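Local coordinates for protein annexin B22 (Schistosoma mansoni, PDB 4MDU) that binds acidic phospholipid membranes in a calcium-dependent manner, aggregates liposomes, and may support the structural integrity of the schistosome tegument, at residues H299-G304 with Y310-L315; A342-D345 with Y351-T354; L131-T136 with A295-D300; S95-K100 with L305-Y310; D329-E332 with S338-N341. All coordinates share one frame; numbering follows the deposited sequence.

Contact 1. Residues H299-G304 with Y310-L315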
# COMPACT_ATOMS: atom_id res chain seq x y z
N HIS B 299 13.16 -0.47 -7.95
CA HIS B 299 13.21 -1.86 -7.48
C HIS B 299 11.81 -2.45 -7.36
O HIS B 299 11.54 -3.56 -7.83
CB HIS B 299 13.93 -1.93 -6.12
CG HIS B 299 14.14 -3.33 -5.63
ND1 HIS B 299 15.16 -4.14 -6.11
CD2 HIS B 299 13.48 -4.06 -4.71
CE1 HIS B 299 15.10 -5.31 -5.50
NE2 HIS B 299 14.09 -5.29 -4.65
N ASP B 300 10.89 -1.71 -6.74
CA ASP B 300 9.56 -2.26 -6.53
C ASP B 300 8.78 -2.32 -7.84
O ASP B 300 7.82 -3.07 -7.96
CB ASP B 300 8.83 -1.48 -5.44
CG ASP B 300 9.53 -1.58 -4.11
OD1 ASP B 300 10.44 -2.44 -4.01
OD2 ASP B 300 9.19 -0.83 -3.17
N SER B 301 9.23 -1.55 -8.83
CA SER B 301 8.51 -1.51 -10.10
C SER B 301 8.89 -2.71 -10.96
O SER B 301 8.23 -3.00 -11.95
CB SER B 301 8.85 -0.23 -10.86
OG SER B 301 10.08 -0.38 -11.55
N MET B 302 9.97 -3.40 -10.59
CA MET B 302 10.41 -4.54 -11.38
C MET B 302 9.86 -5.83 -10.79
O MET B 302 10.44 -6.41 -9.87
CB MET B 302 11.94 -4.58 -11.50
CG MET B 302 12.47 -3.60 -12.53
SD MET B 302 14.25 -3.43 -12.55
CE MET B 302 14.55 -2.66 -10.96
N ALA B 303 8.71 -6.24 -11.29
CA ALA B 303 8.04 -7.43 -10.79
C ALA B 303 7.67 -8.36 -11.94
O ALA B 303 6.73 -9.14 -11.86
CB ALA B 303 6.80 -7.05 -9.97
N GLY B 304 8.43 -8.26 -13.03
CA GLY B 304 8.19 -9.05 -14.21
C GLY B 304 6.82 -8.85 -14.84
O GLY B 304 6.22 -9.80 -15.36
N TYR B 310 3.48 0.48 -15.98
CA TYR B 310 4.23 1.52 -16.67
C TYR B 310 5.26 2.21 -15.81
O TYR B 310 6.02 3.04 -16.31
CB TYR B 310 3.28 2.55 -17.25
CG TYR B 310 2.76 2.18 -18.61
CD1 TYR B 310 3.09 2.94 -19.72
CD2 TYR B 310 1.95 1.07 -18.78
CE1 TYR B 310 2.62 2.61 -20.97
CE2 TYR B 310 1.48 0.73 -20.04
CZ TYR B 310 1.81 1.50 -21.13
OH TYR B 310 1.35 1.18 -22.39
N ALA B 311 5.30 1.85 -14.52
CA ALA B 311 6.14 2.56 -13.56
C ALA B 311 7.63 2.56 -13.92
O ALA B 311 8.28 3.61 -13.88
CB ALA B 311 5.92 2.02 -12.13
N LEU B 312 8.15 1.39 -14.29
CA LEU B 312 9.56 1.26 -14.61
C LEU B 312 9.98 2.19 -15.72
O LEU B 312 10.96 2.94 -15.59
CB LEU B 312 9.92 -0.18 -15.00
CG LEU B 312 11.37 -0.37 -15.45
CD1 LEU B 312 12.36 0.04 -14.37
CD2 LEU B 312 11.60 -1.84 -15.85
N MET B 313 9.24 2.15 -16.83
CA MET B 313 9.57 3.01 -17.96
C MET B 313 9.24 4.50 -17.66
O MET B 313 9.98 5.38 -18.08
CB MET B 313 8.93 2.50 -19.28
CG MET B 313 7.42 2.68 -19.42
SD MET B 313 6.77 2.15 -21.04
CE MET B 313 6.17 0.53 -20.60
N ARG B 314 8.17 4.77 -16.92
CA ARG B 314 7.86 6.16 -16.55
C ARG B 314 9.01 6.77 -15.75
O ARG B 314 9.52 7.84 -16.07
CB ARG B 314 6.56 6.26 -15.75
CG ARG B 314 6.27 7.71 -15.26
CD ARG B 314 4.86 7.85 -14.67
NE ARG B 314 4.61 6.91 -13.58
CZ ARG B 314 3.81 5.85 -13.67
NH1 ARG B 314 3.13 5.61 -14.79
NH2 ARG B 314 3.67 5.04 -12.64
N LEU B 315 9.47 6.04 -14.73
CA LEU B 315 10.55 6.52 -13.89
C LEU B 315 11.84 6.75 -14.66
O LEU B 315 12.46 7.81 -14.55
CB LEU B 315 10.77 5.58 -12.71
CG LEU B 315 9.63 5.68 -11.70
CD1 LEU B 315 9.72 4.57 -10.70
CD2 LEU B 315 9.58 7.08 -11.00
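Flat groups only flank the place where Ser301 and Met302 meet Ala311 and Leu312. The Tyr310 ring has Met313 CE on one face, 4.0 Å above its plane and shifted toward the rim. The Arg314 guanidinium has the Tyr310 carbonyl oxygen over one face, also off-centre. The touch itself is made by small and aliphatic groups. Ser301 CB faces Ala311 CB at 3.9 Å, and the CA atoms of Ser301 and Leu312 are 5.4 Å apart. The chi1 of 82° sets Ser301 OG between its own backbone N and carbonyl carbon. From there OG lies against Leu312 CB at 3.5 Å, a van der Waals contact. The buried hydroxyl is satisfied by the carbonyl oxygen of Leu298, one turn back in its own helix. Met302 approaches Leu312 at a slant, with CG 3.9 Å from Leu312 CD2. Its chain bends at chi3 (-67°). Beyond the bend, Met302 packs on Leu339 and Val343 of helix 339-346. The backbone N of Gly304 is hydrogen-bonded to Asp346 OD1. Met302, Gly304 and Asp346 bind calcium at one site, here in its calcium-free form. The contact thus closes the base of a helix-loop-helix, the first two helices of the fourth annexin repeat, whose connecting loop is the annexin calcium-binding loop.

Contact 2. Residues A342-D345 with Y351-T354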
# COMPACT_ATOMS: atom_id res chain seq x y z
N ALA B 342 19.46 -5.15 -13.31
CA ALA B 342 18.13 -5.50 -12.79
C ALA B 342 17.11 -5.29 -13.90
O ALA B 342 16.18 -6.08 -14.07
CB ALA B 342 17.78 -4.67 -11.58
N VAL B 343 17.31 -4.24 -14.67
CA VAL B 343 16.37 -3.88 -15.72
C VAL B 343 16.42 -4.91 -16.84
O VAL B 343 15.38 -5.33 -17.37
CB VAL B 343 16.63 -2.44 -16.26
CG1 VAL B 343 15.84 -2.19 -17.55
CG2 VAL B 343 16.27 -1.41 -15.18
N LYS B 344 17.63 -5.32 -17.19
CA LYS B 344 17.84 -6.36 -18.19
C LYS B 344 17.20 -7.67 -17.76
O LYS B 344 16.64 -8.40 -18.57
CB LYS B 344 19.32 -6.58 -18.47
CG LYS B 344 19.97 -5.44 -19.26
CD LYS B 344 21.46 -5.70 -19.43
CE LYS B 344 22.13 -4.64 -20.27
NZ LYS B 344 23.58 -5.02 -20.49
N ASP B 345 17.26 -7.95 -16.46
CA ASP B 345 16.65 -9.19 -15.97
C ASP B 345 15.12 -9.17 -15.95
O ASP B 345 14.50 -10.22 -16.03
CB ASP B 345 17.20 -9.56 -14.60
CG ASP B 345 18.65 -10.00 -14.67
OD1 ASP B 345 19.17 -10.17 -15.79
OD2 ASP B 345 19.27 -10.19 -13.60
N TYR B 351 12.17 -3.15 -26.14
CA TYR B 351 11.74 -2.45 -24.95
C TYR B 351 12.91 -2.42 -23.97
O TYR B 351 13.37 -1.35 -23.58
CB TYR B 351 10.52 -3.19 -24.39
CG TYR B 351 10.13 -2.87 -22.98
CD1 TYR B 351 9.82 -1.57 -22.59
CD2 TYR B 351 10.00 -3.88 -22.05
CE1 TYR B 351 9.45 -1.29 -21.30
CE2 TYR B 351 9.62 -3.61 -20.75
CZ TYR B 351 9.35 -2.31 -20.38
OH TYR B 351 8.97 -2.03 -19.09
N ARG B 352 13.41 -3.60 -23.60
CA ARG B 352 14.60 -3.69 -22.74
C ARG B 352 15.71 -2.78 -23.27
O ARG B 352 16.32 -2.00 -22.53
CB ARG B 352 15.10 -5.13 -22.66
CG ARG B 352 16.57 -5.27 -22.24
CD ARG B 352 16.86 -6.64 -21.65
NE ARG B 352 16.75 -7.69 -22.65
CZ ARG B 352 16.85 -8.99 -22.37
NH1 ARG B 352 17.07 -9.38 -21.12
NH2 ARG B 352 16.73 -9.89 -23.35
N ARG B 353 15.95 -2.89 -24.56
CA ARG B 353 17.03 -2.15 -25.20
C ARG B 353 16.78 -0.65 -25.06
O ARG B 353 17.70 0.11 -24.74
CB ARG B 353 17.11 -2.55 -26.68
CG ARG B 353 18.34 -2.03 -27.40
CD ARG B 353 19.61 -2.81 -27.02
NE ARG B 353 20.61 -1.86 -26.59
CZ ARG B 353 21.20 -1.84 -25.40
NH1 ARG B 353 20.96 -2.78 -24.49
NH2 ARG B 353 22.07 -0.89 -25.15
N THR B 354 15.54 -0.24 -25.27
CA THR B 354 15.19 1.17 -25.10
C THR B 354 15.48 1.64 -23.68
O THR B 354 16.09 2.68 -23.49
CB THR B 354 13.71 1.43 -25.41
OG1 THR B 354 13.41 1.02 -26.76
CG2 THR B 354 13.40 2.93 -25.26
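Arg352 lays its CD against the flank of Lys344, 3.6 Å from Lys344 CA and 4.0 Å from Lys344 CB. The two side chains cross at about a right angle. Beyond CD the arginine bends at chi3 (67°), and this turn brings the guanidinium round to the backbone of Lys344. There Arg352 NH1 donates to Lys344 O at 2.8 Å. The bond is clearly bent, with an N-H...O angle of 140°. The oxygen sits near the edge of the guanidinium, 17° out of its plane. NH1 alone reaches it well, since Arg352 NE stays 4.1 Å from the same Lys344 O. Lys344 lies near the C-terminal end of helix 339-346, where a positive group is probably favoured by the helix dipole. The two helices are the fourth and fifth of the annexin repeat, joined by a short turn that follows the calcium ligand Asp346, the last residue of helix 339-346. Arg352 therefore ties the last helix back to the end of the one before it, on the side of the turn at the surface. The ammonium end of Lys344 runs away from the arginine, on an extended chain, to a salt bridge with Glu361 OE2. Glu361 OE1 takes Arg353 NH1 in a second salt bridge. One carboxylate serves both cations, whose Lys344 NZ and Arg353 NH1 are 5.3 Å apart, and probably offsets their repulsion. On the buried side of the two helices, Val343 packs on Leu355 and Tyr351 reaches helix 96-106.

Contact 3. Residues L131-T136 with A295-D300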
# COMPACT_ATOMS: atom_id res chain seq x y z
N LEU B 131 -0.32 7.71 -7.97
CA LEU B 131 -0.60 9.13 -7.66
C LEU B 131 0.52 9.71 -6.79
O LEU B 131 1.07 10.77 -7.09
CB LEU B 131 -1.95 9.30 -6.94
CG LEU B 131 -3.18 8.72 -7.60
CD1 LEU B 131 -4.48 9.24 -6.90
CD2 LEU B 131 -3.16 9.05 -9.07
N ILE B 132 0.90 8.97 -5.75
CA ILE B 132 2.02 9.38 -4.91
C ILE B 132 3.31 9.55 -5.71
O ILE B 132 3.99 10.58 -5.61
CB ILE B 132 2.28 8.38 -3.79
CG1 ILE B 132 1.06 8.30 -2.88
CG2 ILE B 132 3.51 8.79 -3.01
CD1 ILE B 132 1.26 7.41 -1.67
N GLU B 133 3.63 8.55 -6.52
CA GLU B 133 4.86 8.55 -7.31
C GLU B 133 4.97 9.76 -8.24
O GLU B 133 6.02 10.41 -8.35
CB GLU B 133 4.97 7.25 -8.14
CG GLU B 133 6.20 7.23 -9.05
CD GLU B 133 5.90 6.66 -10.43
OE1 GLU B 133 5.36 5.54 -10.51
OE2 GLU B 133 6.21 7.34 -11.44
N ILE B 134 3.88 10.04 -8.94
CA ILE B 134 3.85 11.14 -9.90
C ILE B 134 3.74 12.52 -9.23
O ILE B 134 4.58 13.40 -9.48
CB ILE B 134 2.70 10.93 -10.91
CG1 ILE B 134 3.02 9.74 -11.83
CG2 ILE B 134 2.48 12.20 -11.73
CD1 ILE B 134 1.99 9.52 -12.91
N PHE B 135 2.75 12.72 -8.38
CA PHE B 135 2.55 14.03 -7.76
C PHE B 135 3.75 14.49 -6.96
O PHE B 135 4.14 15.66 -7.00
CB PHE B 135 1.30 14.05 -6.89
CG PHE B 135 0.03 13.98 -7.67
CD1 PHE B 135 -0.03 14.54 -8.94
CD2 PHE B 135 -1.08 13.34 -7.16
CE1 PHE B 135 -1.21 14.47 -9.69
CE2 PHE B 135 -2.26 13.27 -7.90
CZ PHE B 135 -2.32 13.83 -9.16
N THR B 136 4.34 13.56 -6.21
CA THR B 136 5.57 13.86 -5.48
C THR B 136 6.60 14.57 -6.35
O THR B 136 7.27 15.50 -5.89
CB THR B 136 6.20 12.57 -4.91
OG1 THR B 136 5.41 12.13 -3.80
CG2 THR B 136 7.60 12.82 -4.45
N ALA B 295 15.47 4.80 -6.16
CA ALA B 295 16.10 3.49 -6.43
C ALA B 295 15.16 2.41 -5.93
O ALA B 295 14.97 1.41 -6.59
CB ALA B 295 17.48 3.37 -5.78
N GLU B 296 14.56 2.65 -4.77
CA GLU B 296 13.59 1.71 -4.20
C GLU B 296 12.32 1.65 -5.04
O GLU B 296 11.74 0.58 -5.24
CB GLU B 296 13.25 2.06 -2.75
CG GLU B 296 14.45 2.07 -1.85
CD GLU B 296 14.15 2.69 -0.51
OE1 GLU B 296 12.95 2.78 -0.16
OE2 GLU B 296 15.11 3.09 0.18
N TRP B 297 11.87 2.80 -5.52
CA TRP B 297 10.71 2.82 -6.40
C TRP B 297 10.97 1.96 -7.64
O TRP B 297 10.13 1.17 -8.05
CB TRP B 297 10.38 4.24 -6.84
CG TRP B 297 9.71 5.08 -5.80
CD1 TRP B 297 9.36 4.71 -4.53
CD2 TRP B 297 9.29 6.45 -5.95
NE1 TRP B 297 8.76 5.77 -3.88
CE2 TRP B 297 8.70 6.84 -4.73
CE3 TRP B 297 9.37 7.37 -7.01
CZ2 TRP B 297 8.18 8.12 -4.53
CZ3 TRP B 297 8.84 8.65 -6.81
CH2 TRP B 297 8.25 9.01 -5.58
N LEU B 298 12.13 2.16 -8.25
CA LEU B 298 12.51 1.38 -9.41
C LEU B 298 12.54 -0.12 -9.07
O LEU B 298 11.97 -0.94 -9.80
CB LEU B 298 13.85 1.88 -9.95
CG LEU B 298 13.75 3.20 -10.72
CD1 LEU B 298 15.11 3.86 -10.88
CD2 LEU B 298 13.12 2.94 -12.08
N HIS B 299 13.16 -0.47 -7.95
CA HIS B 299 13.21 -1.86 -7.48
C HIS B 299 11.81 -2.45 -7.36
O HIS B 299 11.54 -3.56 -7.83
CB HIS B 299 13.93 -1.93 -6.12
CG HIS B 299 14.14 -3.33 -5.63
ND1 HIS B 299 15.16 -4.14 -6.11
CD2 HIS B 299 13.48 -4.06 -4.71
CE1 HIS B 299 15.10 -5.31 -5.50
NE2 HIS B 299 14.09 -5.29 -4.65
N ASP B 300 10.89 -1.71 -6.74
CA ASP B 300 9.56 -2.26 -6.53
C ASP B 300 8.78 -2.32 -7.84
O ASP B 300 7.82 -3.07 -7.96
CB ASP B 300 8.83 -1.48 -5.44
CG ASP B 300 9.53 -1.58 -4.11
OD1 ASP B 300 10.44 -2.44 -4.01
OD2 ASP B 300 9.19 -0.83 -3.17
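Glu133 and Trp297 mark the closest approach of segments 131-136 and 295-300, with CA atoms 8.2 Å apart, and the indole spans this gap. Its six-membered ring lies against the backbone and the stem of Glu133. Glu133 CA stands 4.3 Å from the centroid of the Trp297 six-membered ring, 29° off the normal, an off-centre CH-pi contact. Glu133 CB is over the same ring, and Glu133 CG meets Trp297 CZ3 at 3.7 Å. The carboxylate is turned away from the indole, with the two planes 49° apart, and a bend at chi2 (-138°) helps swing it aside. Its strong partner lies on another helix: Arg314 NE of helix 311-320 forms a salt bridge with Glu133 OE2. The segments belong to annexin repeats 2 and 4, and the contact bridges the middle of the molecule. In annexins the first two helices of these repeats border a central hydrophilic channel, and a buried Glu-Arg pair beside them is consistent with that arrangement. Thr136 completes the tryptophan's seat at the ring edge. Its CG2 comes to 4.0 Å from Trp297 CH2, near the plane of the ring. The threonine hydroxyl is turned to its own helix, where OG1 donates to Ile132 O at 2.8 Å. The same carbonyl also accepts from Thr136 N, which reaches it from the other face of the carbonyl plane. Helix 274-288 adds Ala282, Val283 and Tyr286 around Thr136.

Contact 4. Residues S95-K100 with L305-Y310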
# COMPACT_ATOMS: atom_id res chain seq x y z
N SER B 95 5.58 -2.58 -32.97
CA SER B 95 4.49 -3.24 -32.25
C SER B 95 4.93 -3.72 -30.87
O SER B 95 6.10 -3.59 -30.49
CB SER B 95 3.95 -4.42 -33.06
OG SER B 95 5.01 -5.27 -33.47
N GLY B 96 3.97 -4.25 -30.12
CA GLY B 96 4.25 -4.84 -28.83
C GLY B 96 4.80 -3.88 -27.81
O GLY B 96 4.43 -2.71 -27.77
N ASP B 97 5.70 -4.39 -26.97
CA ASP B 97 6.31 -3.61 -25.90
C ASP B 97 7.15 -2.46 -26.45
O ASP B 97 7.24 -1.40 -25.84
CB ASP B 97 7.18 -4.51 -25.03
CG ASP B 97 6.36 -5.53 -24.28
OD1 ASP B 97 6.95 -6.48 -23.72
OD2 ASP B 97 5.12 -5.37 -24.27
N PHE B 98 7.76 -2.68 -27.60
CA PHE B 98 8.57 -1.65 -28.20
C PHE B 98 7.69 -0.45 -28.52
O PHE B 98 8.01 0.68 -28.16
CB PHE B 98 9.24 -2.16 -29.46
CG PHE B 98 10.25 -1.22 -30.03
CD1 PHE B 98 10.98 -0.39 -29.20
CD2 PHE B 98 10.48 -1.18 -31.39
CE1 PHE B 98 11.90 0.48 -29.72
CE2 PHE B 98 11.41 -0.32 -31.92
CZ PHE B 98 12.13 0.51 -31.09
N ARG B 99 6.57 -0.71 -29.19
CA ARG B 99 5.61 0.36 -29.49
C ARG B 99 5.14 1.08 -28.21
O ARG B 99 5.08 2.30 -28.17
CB ARG B 99 4.42 -0.17 -30.29
CG ARG B 99 3.45 0.90 -30.74
CD ARG B 99 2.64 0.44 -31.95
NE ARG B 99 1.61 -0.55 -31.60
CZ ARG B 99 0.74 -1.05 -32.47
NH1 ARG B 99 0.77 -0.69 -33.75
NH2 ARG B 99 -0.16 -1.94 -32.07
N LYS B 100 4.82 0.31 -27.18
CA LYS B 100 4.42 0.87 -25.90
C LYS B 100 5.45 1.90 -25.41
O LYS B 100 5.12 3.05 -25.14
CB LYS B 100 4.27 -0.22 -24.85
CG LYS B 100 2.86 -0.69 -24.61
CD LYS B 100 2.53 -1.91 -25.44
CE LYS B 100 1.13 -2.42 -25.11
NZ LYS B 100 0.97 -2.60 -23.64
N LEU B 305 6.31 -7.63 -14.82
CA LEU B 305 5.00 -7.37 -15.42
C LEU B 305 5.12 -6.85 -16.85
O LEU B 305 4.12 -6.78 -17.56
CB LEU B 305 4.21 -6.38 -14.56
CG LEU B 305 4.21 -6.70 -13.07
CD1 LEU B 305 3.83 -5.46 -12.24
CD2 LEU B 305 3.30 -7.88 -12.77
N GLY B 306 6.32 -6.47 -17.25
CA GLY B 306 6.53 -5.91 -18.58
C GLY B 306 5.76 -4.61 -18.78
O GLY B 306 5.59 -3.81 -17.84
N THR B 307 5.27 -4.40 -19.99
CA THR B 307 4.54 -3.18 -20.30
C THR B 307 3.12 -3.18 -19.72
O THR B 307 2.26 -2.40 -20.14
CB THR B 307 4.50 -2.94 -21.80
OG1 THR B 307 4.02 -4.12 -22.45
CG2 THR B 307 5.91 -2.64 -22.32
N LYS B 308 2.87 -4.07 -18.77
CA LYS B 308 1.58 -4.14 -18.10
C LYS B 308 1.58 -3.18 -16.91
O LYS B 308 0.53 -2.77 -16.43
CB LYS B 308 1.28 -5.58 -17.67
CG LYS B 308 1.14 -6.57 -18.83
CD LYS B 308 0.76 -7.98 -18.35
N ASP B 309 2.78 -2.85 -16.43
CA ASP B 309 2.96 -1.82 -15.41
C ASP B 309 3.93 -0.78 -15.94
O ASP B 309 5.07 -1.12 -16.27
CB ASP B 309 3.50 -2.40 -14.11
CG ASP B 309 3.37 -1.42 -12.94
OD1 ASP B 309 2.28 -1.40 -12.34
OD2 ASP B 309 4.34 -0.69 -12.63
N TYR B 310 3.48 0.48 -15.98
CA TYR B 310 4.23 1.52 -16.67
C TYR B 310 5.26 2.21 -15.81
O TYR B 310 6.02 3.04 -16.31
CB TYR B 310 3.28 2.55 -17.25
CG TYR B 310 2.76 2.18 -18.61
CD1 TYR B 310 3.09 2.94 -19.72
CD2 TYR B 310 1.95 1.07 -18.78
CE1 TYR B 310 2.62 2.61 -20.97
CE2 TYR B 310 1.48 0.73 -20.04
CZ TYR B 310 1.81 1.50 -21.13
OH TYR B 310 1.35 1.18 -22.39
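The calcium-binding loop of the fourth annexin repeat meets the last helix of the first repeat here. The loop carries the family's Gly-X-Gly-Thr sequence, and Thr307 is its threonine. Leu305 and Gly306, just before it, bind calcium at two neighbouring sites when the ion is present. Thr307 OG1 donates to Asp97 OD2 at 2.5 Å. The bond is very short, so its exact length should be read with caution. A chi1 of 52° turns the hydroxyl toward the carboxylate. The methyl is used as well, since Thr307 CG2 lies 3.5 Å from Asp97 CB. Both branches of Thr307 lie against the same aspartate, whose side chain it meets at a slant. Lys100, one turn further along the helix, also reaches Thr307. Its chain is kinked at chi2 and again at chi4, with chi1 and chi2 both away from the usual staggered values. Lys100 NZ ends 3.6 Å from Thr307 OG1, too far for a hydrogen bond. The middle of the lysine leans on a tyrosine hydroxyl, with Lys100 CG 3.3 Å from Tyr310 OH. These two side chains cross at about a right angle. Asp309 makes a weak cap bond to Ala311 N, at the start of helix 311-320. Helix 349-358 closes one flank, where Tyr351 touches both Asp97 and Thr307. On the far side of helix 96-106, Phe98 is buried against Glu56 and Ile60 of helix 56-63.

Contact 5. Residues D329-E332 with S338-N341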
# COMPACT_ATOMS: atom_id res chain seq x y z
N ASP B 329 23.64 4.97 -9.00
CA ASP B 329 24.65 4.71 -7.97
C ASP B 329 24.01 4.20 -6.69
O ASP B 329 24.44 3.19 -6.13
CB ASP B 329 25.48 5.95 -7.68
CG ASP B 329 26.29 6.40 -8.87
OD1 ASP B 329 26.36 5.65 -9.87
OD2 ASP B 329 26.86 7.50 -8.82
N ALA B 330 22.97 4.90 -6.24
CA ALA B 330 22.24 4.48 -5.04
C ALA B 330 21.68 3.07 -5.21
O ALA B 330 21.73 2.26 -4.29
CB ALA B 330 21.13 5.46 -4.72
N TYR B 331 21.13 2.79 -6.38
CA TYR B 331 20.56 1.48 -6.60
C TYR B 331 21.57 0.35 -6.34
O TYR B 331 21.26 -0.62 -5.65
CB TYR B 331 19.98 1.35 -8.00
CG TYR B 331 19.18 0.09 -8.12
CD1 TYR B 331 19.82 -1.14 -8.30
CD2 TYR B 331 17.79 0.11 -8.05
CE1 TYR B 331 19.09 -2.32 -8.40
CE2 TYR B 331 17.06 -1.06 -8.16
CZ TYR B 331 17.72 -2.27 -8.32
OH TYR B 331 17.00 -3.43 -8.41
N GLU B 332 22.77 0.48 -6.88
CA GLU B 332 23.77 -0.57 -6.71
C GLU B 332 24.29 -0.67 -5.27
O GLU B 332 24.55 -1.77 -4.79
CB GLU B 332 24.93 -0.41 -7.69
CG GLU B 332 26.00 -1.44 -7.42
CD GLU B 332 26.91 -1.70 -8.60
OE1 GLU B 332 27.16 -0.76 -9.38
OE2 GLU B 332 27.38 -2.85 -8.74
N SER B 338 23.66 -3.72 -10.26
CA SER B 338 23.40 -2.54 -11.07
C SER B 338 21.92 -2.45 -11.46
O SER B 338 21.25 -3.47 -11.65
CB SER B 338 24.25 -2.56 -12.34
OG SER B 338 23.72 -3.48 -13.29
N LEU B 339 21.43 -1.22 -11.58
CA LEU B 339 20.08 -0.98 -12.07
C LEU B 339 19.98 -1.49 -13.51
O LEU B 339 18.97 -2.09 -13.91
CB LEU B 339 19.75 0.52 -12.04
CG LEU B 339 18.37 0.90 -12.61
CD1 LEU B 339 17.24 0.22 -11.82
CD2 LEU B 339 18.18 2.42 -12.58
N LEU B 340 21.02 -1.20 -14.29
CA LEU B 340 21.17 -1.77 -15.62
C LEU B 340 20.86 -3.27 -15.61
O LEU B 340 19.98 -3.74 -16.34
CB LEU B 340 22.58 -1.54 -16.15
CG LEU B 340 22.79 -2.08 -17.57
CD1 LEU B 340 21.94 -1.32 -18.57
CD2 LEU B 340 24.26 -2.02 -17.97
N ASN B 341 21.58 -4.04 -14.78
CA ASN B 341 21.38 -5.49 -14.80
C ASN B 341 20.01 -5.90 -14.26
O ASN B 341 19.45 -6.89 -14.71
CB ASN B 341 22.49 -6.24 -14.04
CG ASN B 341 23.80 -6.28 -14.81
OD1 ASN B 341 23.83 -6.33 -16.05
ND2 ASN B 341 24.90 -6.25 -14.08
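Ser338 OG accepts from Asn341 N at 2.7 Å, with a fairly straight N-H...O angle of 157°. This is an N-cap bond. Ser338 stands just before helix 339-346, and its hydroxyl takes up an amide N-H of the first turn. The side chain points away from helix 324-335, so the serine meets that helix through its backbone. Ser338 C lies 4.0 Å from Tyr331 CD1. The main overlap is between Tyr331 and Leu339. Leu339 CD1 sits over a face of the tyrosine ring, 4.0 Å from the ring centroid and 20° off the normal, a CH-pi contact. It is nearest to Tyr331 CD2, at 3.8 Å. Leu339 CA covers the same ring further along, and Leu339 N is 3.7 Å from Tyr331 CD1. The ring therefore rests on the first residue of the capped helix. Tyr331 CG is anti to the backbone N (chi1 -170°), which carries the ring across to the leucine. These helices are the third and fourth of the annexin repeat, linked by a tight connection, and the contact packs them where the chain turns. Tyr331 OH is bonded beyond this pair, to His299 ND1 of helix 290-301. Met302, a calcium ligand, touches Tyr331. At the outer rim the extended Glu332 side chain brings OE2 to 4.1 Å from Ser338 N, too long for a bond. Leu339 continues inward to Leu298 and Met328.

Contacts 1, 2 and 5 each join consecutive helices of the fourth repeat. Contacts 3 and 4 join that repeat to the second and the first. Contacts 1 and 3 share helix 290-301, with centres about 9 Å apart. Met302 couples contact 1 to contacts 2 and 5: its SD is 3.6 Å from Ala342 O, and its CE is 3.6 Å from Tyr331 OH. Contact 4 uses the loop between the two segments of contact 1, and Met313 CE of contact 1 lies 3.6 Å from Thr307 CG2. Contact 2 touches contact 4 where Thr354 OG1 lies 3.4 Å from Phe98 CE1. Contacts 1 and 4 hold ligands of the calcium sites that Asp346, just after residues 342-345, also serves.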